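Local atomic coordinates of UDP-N-Acetylenolpyruvylglucosamine Reductase (Thermus caldophilus, PDB entry 2GQT), a protein that reduces UDP-N-acetylenolpyruvylglucosamine to UDP-N-acetylmuramate with bound FAD and NADPH, a step in building the peptidoglycan cell wall. Residues V88-A91 against A92-G95. Residues are numbered along the deposited sequence; the frame is centred on the assembly and turned at random.
Sequences VQEA and ARAG
Arg93 N and Ala94 N bond back to Gln89 O and Glu90 O in the last turn of helix 84-93, which closes in a Schellman motif at Gly95. Arg93 N donates to Gln89 O at 3.0 Å and nearly straight (165°), whereas the bond from Ala92 N to Val88 O is long and weak. Ala94 N is shared between Glu90 O (3.0 Å) and, weakly, Ala91 O, as the last turn begins to tighten. Gly95 then leaves helical geometry with a positive phi of 67°, a conformation that favours glycine, and Gly95 N bonds back to Ala92 O at 3.0 Å, an i+3 bond in the closing turn.

On the outer surface of this same last turn, Glu90 and Arg93 form an i to i+3 salt bridge. Glu90 CG lies beside the backbone N and anti to the carbonyl carbon, and a second bend at chi2 carries the carboxylate back toward Arg93, whose chain runs extended from CG to NE. Arg93 NH1 reaches Glu90 OE1 at 2.8 Å from above the carboxylate plane, the two flat groups being turned 64° apart. The other oxygen, Glu90 OE2, is hydrogen-bonded to Tyr72 OH, so the carboxylate is held at both oxygens. With an alanine here in place of Glu90, the Arg93 guanidinium would probably lose its carboxylate mate and be freer to swing, and Tyr72 OH would lose this partner.

On its buried side the helix packs on helix 174-187, where Ala92 meets Ile177, Leu178 and Met181, and on loops, Ala91 on Leu99 and Val88 on Leu103. Gln89 CB packs against the guanidinium of Arg93, 3.5 Å from NH1, while Gln89 O lies over one face of that group.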
loop_
_atom_site.group_PDB
_atom_site.type_symbol
_atom_site.label_atom_id
_atom_site.label_comp_id
_atom_site.label_asym_id
_atom_site.label_seq_id
_atom_site.Cartn_x
_atom_site.Cartn_y
_atom_site.Cartn_z
ATOM N N VAL A 88 -10.147 2.949 -9.322
ATOM C CA VAL A 88 -10.897 1.745 -9.683
ATOM C C VAL A 88 -12.358 2.098 -10.018
ATOM O O VAL A 88 -12.904 1.658 -11.044
ATOM C CB VAL A 88 -10.820 0.689 -8.555
ATOM C CG1 VAL A 88 -11.797 -0.445 -8.794
ATOM C CG2 VAL A 88 -9.386 0.148 -8.417
ATOM N N GLN A 89 -12.992 2.885 -9.158
ATOM C CA GLN A 89 -14.393 3.257 -9.375
ATOM C C GLN A 89 -14.555 4.240 -10.530
ATOM O O GLN A 89 -15.498 4.137 -11.319
ATOM C CB GLN A 89 -15.019 3.812 -8.099
ATOM C CG GLN A 89 -15.043 2.845 -6.920
ATOM C CD GLN A 89 -15.789 1.562 -7.205
ATOM O OE1 GLN A 89 -16.795 1.555 -7.926
ATOM N NE2 GLN A 89 -15.305 0.463 -6.634
ATOM N N GLU A 90 -13.628 5.185 -10.645
ATOM C CA GLU A 90 -13.675 6.145 -11.745
ATOM C C GLU A 90 -13.530 5.471 -13.102
ATOM O O GLU A 90 -14.195 5.858 -14.070
ATOM C CB GLU A 90 -12.593 7.210 -11.575
ATOM C CG GLU A 90 -12.847 8.166 -10.435
ATOM C CD GLU A 90 -13.925 9.162 -10.753
ATOM O OE1 GLU A 90 -15.095 8.739 -10.871
ATOM O OE2 GLU A 90 -13.585 10.356 -10.897
ATOM N N ALA A 91 -12.664 4.467 -13.181
ATOM C CA ALA A 91 -12.470 3.745 -14.422
ATOM C C ALA A 91 -13.771 3.063 -14.836
ATOM O O ALA A 91 -14.183 3.175 -15.990
ATOM C CB ALA A 91 -11.352 2.745 -14.286
ATOM N N ALA A 92 -14.441 2.390 -13.906
ATOM C CA ALA A 92 -15.742 1.774 -14.200
ATOM C C ALA A 92 -16.734 2.815 -14.727
ATOM O O ALA A 92 -17.400 2.580 -15.732
ATOM C CB ALA A 92 -16.295 1.084 -12.965
ATOM N N ARG A 93 -16.820 3.963 -14.062
ATOM C CA ARG A 93 -17.722 5.041 -14.474
ATOM C C ARG A 93 -17.433 5.504 -15.897
ATOM O O ARG A 93 -18.356 5.869 -16.634
ATOM C CB ARG A 93 -17.610 6.230 -13.529
ATOM C CG ARG A 93 -18.265 6.020 -12.200
ATOM C CD ARG A 93 -18.034 7.196 -11.283
ATOM N NE ARG A 93 -18.395 6.801 -9.936
ATOM C CZ ARG A 93 -17.548 6.674 -8.922
ATOM N NH1 ARG A 93 -16.264 6.970 -9.066
ATOM N NH2 ARG A 93 -18.000 6.267 -7.742
ATOM N N ALA A 94 -16.158 5.476 -16.280
ATOM C CA ALA A 94 -15.716 5.938 -17.593
ATOM C C ALA A 94 -15.797 4.857 -18.664
ATOM O O ALA A 94 -15.491 5.118 -19.831
ATOM C CB ALA A 94 -14.290 6.476 -17.520
ATOM N N GLY A 95 -16.184 3.641 -18.281
ATOM C CA GLY A 95 -16.200 2.524 -19.225
ATOM C C GLY A 95 -14.793 2.152 -19.645
ATOM O O GLY A 95 -14.543 1.779 -20.795
#